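Local coordinates for flagellar motor switch protein FliG (Aquifex aeolicus, PDB 3HJL) that probably forms part of the rotor-mounted switch complex at the base of the flagellum, which contacts the motor components that set the direction of rotation, at residues A[21-26]-A[73-78]; A[59-64]-A[80-85]. All coordinates share one frame; numbering follows the deposited sequence.

Interaction 1: residues A[21-26]-A[73-78]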
# COMPACT_ATOMS: atom_id res chain seq x y z
N SER A 21 13.88 0.42 42.03
CA SER A 21 14.56 -0.12 40.84
C SER A 21 15.83 -0.95 41.12
O SER A 21 16.14 -1.86 40.35
CB SER A 21 14.94 1.02 39.90
OG SER A 21 13.79 1.76 39.51
N LEU A 22 16.56 -0.60 42.18
CA LEU A 22 17.80 -1.30 42.56
C LEU A 22 17.55 -2.77 42.88
O LEU A 22 16.43 -3.14 43.24
CB LEU A 22 18.45 -0.64 43.79
CG LEU A 22 19.20 0.70 43.64
CD1 LEU A 22 19.44 1.32 44.99
CD2 LEU A 22 20.52 0.51 42.91
N PRO A 23 18.60 -3.62 42.80
CA PRO A 23 18.45 -5.02 43.19
C PRO A 23 18.05 -5.16 44.66
O PRO A 23 18.39 -4.30 45.48
CB PRO A 23 19.85 -5.61 42.97
CG PRO A 23 20.53 -4.69 42.04
CD PRO A 23 19.96 -3.33 42.30
N GLU A 24 17.33 -6.24 44.98
CA GLU A 24 16.83 -6.45 46.35
C GLU A 24 17.94 -6.63 47.39
O GLU A 24 17.74 -6.30 48.55
CB GLU A 24 15.84 -7.61 46.42
CG GLU A 24 14.57 -7.39 45.58
CD GLU A 24 13.38 -8.18 46.11
OE1 GLU A 24 13.06 -9.25 45.53
OE2 GLU A 24 12.79 -7.75 47.12
N GLU A 25 19.12 -7.12 46.97
CA GLU A 25 20.29 -7.24 47.87
C GLU A 25 20.70 -5.86 48.39
O GLU A 25 21.03 -5.70 49.57
CB GLU A 25 21.50 -7.87 47.15
CG GLU A 25 21.28 -9.22 46.48
CD GLU A 25 21.05 -9.10 44.98
OE1 GLU A 25 20.19 -8.29 44.57
OE2 GLU A 25 21.71 -9.83 44.21
N VAL A 26 20.68 -4.88 47.49
CA VAL A 26 21.03 -3.50 47.82
C VAL A 26 19.92 -2.80 48.61
O VAL A 26 20.16 -2.25 49.69
CB VAL A 26 21.34 -2.70 46.52
CG1 VAL A 26 21.56 -1.22 46.84
CG2 VAL A 26 22.56 -3.29 45.81
N ILE A 73 28.24 1.13 43.72
CA ILE A 73 27.25 0.05 43.84
C ILE A 73 27.33 -0.82 42.58
O ILE A 73 27.22 -0.32 41.47
CB ILE A 73 25.80 0.60 44.01
CG1 ILE A 73 25.57 1.16 45.42
CG2 ILE A 73 24.78 -0.51 43.77
CD1 ILE A 73 26.29 2.46 45.71
N LYS A 74 27.50 -2.13 42.78
CA LYS A 74 27.61 -3.09 41.67
C LYS A 74 26.22 -3.52 41.20
O LYS A 74 25.38 -3.92 42.01
CB LYS A 74 28.42 -4.33 42.08
CG LYS A 74 29.93 -4.10 42.25
CD LYS A 74 30.33 -3.67 43.66
CE LYS A 74 30.34 -4.84 44.63
NZ LYS A 74 30.78 -4.43 45.99
N ILE A 75 26.01 -3.45 39.88
CA ILE A 75 24.72 -3.79 39.24
C ILE A 75 24.91 -4.99 38.32
O ILE A 75 25.44 -4.86 37.21
CB ILE A 75 24.18 -2.58 38.42
CG1 ILE A 75 23.93 -1.36 39.33
CG2 ILE A 75 22.90 -2.96 37.70
CD1 ILE A 75 22.88 -1.58 40.42
N LYS A 76 24.48 -6.16 38.79
CA LYS A 76 24.67 -7.43 38.06
C LYS A 76 23.79 -7.55 36.82
O LYS A 76 24.23 -8.10 35.80
CB LYS A 76 24.41 -8.62 39.00
CG LYS A 76 25.37 -8.73 40.18
CD LYS A 76 24.91 -9.77 41.19
CE LYS A 76 25.75 -9.73 42.46
NZ LYS A 76 25.18 -10.62 43.52
N LYS A 77 22.55 -7.06 36.91
CA LYS A 77 21.59 -7.08 35.81
C LYS A 77 21.15 -5.65 35.47
O LYS A 77 20.09 -5.20 35.92
CB LYS A 77 20.37 -7.94 36.19
CG LYS A 77 20.68 -9.42 36.34
CD LYS A 77 19.48 -10.21 36.87
CE LYS A 77 19.84 -11.67 37.12
NZ LYS A 77 18.69 -12.44 37.67
N PRO A 78 21.99 -4.90 34.71
CA PRO A 78 21.67 -3.51 34.37
C PRO A 78 20.43 -3.32 33.51
O PRO A 78 19.77 -2.30 33.65
CB PRO A 78 22.92 -3.03 33.61
CG PRO A 78 23.56 -4.25 33.12
CD PRO A 78 23.29 -5.30 34.14
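Ile75 reaches Leu22 and Pro23 with a single methyl: its CD1 lies 3.9 Å from Pro23 CD and 4.0 Å from Leu22 CD2, and the isoleucine side chain crosses both partners at about a right angle. Its CB does not face the other segment; CG1 stands anti to the carbonyl carbon (chi1 -61°), and only the end of the chain comes near. A second apolar touch joins two branch methyls, Val26 CG2 and Ile73 CG2, 4.1 Å apart. Nearer the solvent Lys76, extended beyond CG, brings NZ to 3.6 Å from Glu25 OE2, a long salt bridge; the glutamate chain bends at chi2 (99°). Here, in the all-helical N-terminal domain of FliG, the turn between helices 7-21 and 24-33 meets the connection between helices 54-70 and 78-88. Leu22 has left helical geometry, and Pro23 is the N-cap residue of the next helix, where its O accepts a hydrogen bond from Ser27 OG and a weak one, 3.1 Å long, from Val26 N. Farther out, Leu22 also rests on Phe81 and Ile68, while Ile75 is backed by Leu65.

Interaction 2: residues A[59-64]-A[80-85]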
# COMPACT_ATOMS: atom_id res chain seq x y z
N ASN A 59 17.20 7.58 28.98
CA ASN A 59 18.31 8.49 29.27
C ASN A 59 18.45 8.74 30.78
O ASN A 59 19.55 8.79 31.30
CB ASN A 59 18.14 9.82 28.53
CG ASN A 59 18.24 9.67 27.01
OD1 ASN A 59 18.96 8.82 26.49
ND2 ASN A 59 17.53 10.53 26.29
N ILE A 60 17.31 8.90 31.47
CA ILE A 60 17.27 8.98 32.95
C ILE A 60 17.82 7.69 33.59
O ILE A 60 18.58 7.76 34.55
CB ILE A 60 15.82 9.19 33.47
CG1 ILE A 60 15.32 10.60 33.15
CG2 ILE A 60 15.75 8.97 34.99
CD1 ILE A 60 13.82 10.77 33.35
N ALA A 61 17.39 6.54 33.06
CA ALA A 61 17.80 5.22 33.56
C ALA A 61 19.30 5.01 33.41
O ALA A 61 19.96 4.53 34.33
CB ALA A 61 17.04 4.11 32.81
N GLU A 62 19.82 5.36 32.24
CA GLU A 62 21.24 5.25 31.94
C GLU A 62 22.11 6.25 32.70
O GLU A 62 23.27 5.97 32.98
CB GLU A 62 21.47 5.38 30.43
CG GLU A 62 21.01 4.15 29.66
CD GLU A 62 21.04 4.34 28.16
OE1 GLU A 62 21.44 5.43 27.69
OE2 GLU A 62 20.64 3.40 27.44
N GLU A 63 21.55 7.42 33.01
CA GLU A 63 22.23 8.39 33.86
C GLU A 63 22.32 7.82 35.27
O GLU A 63 23.41 7.71 35.81
CB GLU A 63 21.51 9.74 33.88
CG GLU A 63 22.37 10.87 34.46
CD GLU A 63 21.57 11.97 35.13
OE1 GLU A 63 20.82 11.67 36.10
OE2 GLU A 63 21.74 13.15 34.74
N LEU A 64 21.17 7.43 35.83
CA LEU A 64 21.08 6.80 37.17
C LEU A 64 22.00 5.60 37.32
O LEU A 64 22.62 5.42 38.37
CB LEU A 64 19.65 6.33 37.49
CG LEU A 64 18.67 7.24 38.22
CD1 LEU A 64 17.30 6.56 38.32
CD2 LEU A 64 19.18 7.59 39.61
N GLU A 80 17.71 -5.14 33.62
CA GLU A 80 16.58 -5.33 34.53
C GLU A 80 16.34 -4.08 35.39
O GLU A 80 15.22 -3.80 35.79
CB GLU A 80 16.83 -6.56 35.41
CG GLU A 80 15.61 -7.01 36.22
CD GLU A 80 15.77 -8.41 36.78
OE1 GLU A 80 16.02 -9.36 36.00
OE2 GLU A 80 15.61 -8.58 38.01
N PHE A 81 17.42 -3.36 35.70
CA PHE A 81 17.33 -2.05 36.37
C PHE A 81 16.61 -1.02 35.49
O PHE A 81 15.74 -0.31 35.97
CB PHE A 81 18.75 -1.57 36.74
CG PHE A 81 18.80 -0.22 37.39
CD1 PHE A 81 18.61 -0.09 38.76
CD2 PHE A 81 19.13 0.91 36.65
CE1 PHE A 81 18.71 1.16 39.37
CE2 PHE A 81 19.22 2.16 37.25
CZ PHE A 81 19.01 2.28 38.61
N ILE A 82 16.95 -0.98 34.19
CA ILE A 82 16.31 -0.03 33.25
C ILE A 82 14.80 -0.28 33.15
O ILE A 82 14.01 0.66 33.16
CB ILE A 82 16.92 -0.10 31.77
CG1 ILE A 82 18.46 -0.08 31.73
CG2 ILE A 82 16.37 1.03 30.91
CD1 ILE A 82 19.13 0.83 32.74
N GLU A 83 14.41 -1.56 33.05
CA GLU A 83 13.00 -1.95 32.96
C GLU A 83 12.24 -1.59 34.23
O GLU A 83 11.09 -1.15 34.15
CB GLU A 83 12.85 -3.46 32.66
CG GLU A 83 11.41 -3.93 32.34
CD GLU A 83 11.27 -5.46 32.22
OE1 GLU A 83 10.12 -5.95 32.24
OE2 GLU A 83 12.30 -6.16 32.11
N ASN A 84 12.86 -1.80 35.39
CA ASN A 84 12.24 -1.44 36.67
C ASN A 84 11.96 0.06 36.80
O ASN A 84 10.91 0.45 37.31
CB ASN A 84 13.08 -1.92 37.86
CG ASN A 84 13.12 -3.44 37.99
OD1 ASN A 84 12.45 -4.16 37.25
ND2 ASN A 84 13.94 -3.93 38.90
N ILE A 85 12.89 0.89 36.32
CA ILE A 85 12.68 2.35 36.26
C ILE A 85 11.53 2.70 35.30
O ILE A 85 10.75 3.61 35.57
CB ILE A 85 13.97 3.13 35.83
CG1 ILE A 85 15.07 2.98 36.88
CG2 ILE A 85 13.67 4.64 35.65
CD1 ILE A 85 16.36 3.55 36.43
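Ala61 sits where three side chains of helix 78-88 converge on helix 54-70. Its CB points at the other helix and meets Ile82 CG2 and Ile85 CD1, each at 3.7 Å, with Ile82 CD1 only slightly farther off. The two isoleucines differ in what they offer. Ile82, whose CB does not face helix 54-70, touches with CG2, the branch anti to its own backbone N, as well as with its terminal methyl. Ile85 points its CB across and makes contact with its tip: CD1 is anti to CA (chi2 172°), and this terminal methyl reaches across to lie 3.6 Å from Ala61 CA and 3.7 Å from Leu64 CD1. Leu64 and Ile85 meet at a slant, methyl to methyl.

Toward 59-64 Phe81 presents its edge. CG is anti to the backbone N (chi1 178°), and atom CE2 lies 3.8 Å from Ala61 O and 4.2 Å from Leu64 CB. The carbonyl oxygen lies in the plane of the ring, at its rim, as does Ile82 CD1. Over one face, Ile85 CG1 stands 4.2 Å above the plane, offset toward the rim, so a residue of the ring's own helix packs on it. Farther along helix 54-70, Leu65 and Ile68 also touch Phe81, while Leu18, Val17 and Ser21 bring helix 7-21 against this group.

No hydrogen bond links the two segments. Their axes approach to 9.4 Å and run at 130° to each other, with Ala61 and Ile82 the nearest pair by CA. The arrangement is that of an obliquely antiparallel helix pair in the hydrophobic core of FliG's all-helical N-terminal domain.

How the interactions relate
Both contacts belong to the N-terminal domain, but at different depths. Interaction 2 joins helices 54-70 and 78-88, and interaction 1 sets the loop between those same helices against the turn after helix 7-21. Interaction 2 is buried and wholly apolar apart from a backbone carbonyl at an aromatic edge. Interaction 1 lies at the surface, between a loop and the turn that opens into helix 24-33, where a few apolar contacts are joined by a long salt bridge. Along the chain their segments alternate, and 73-78 ends in the first residue of the helix that carries 80-85. Ser21 joins them: its OG packs on Ile85 CG1, and its O takes a weak hydrogen bond from Asn84 ND2.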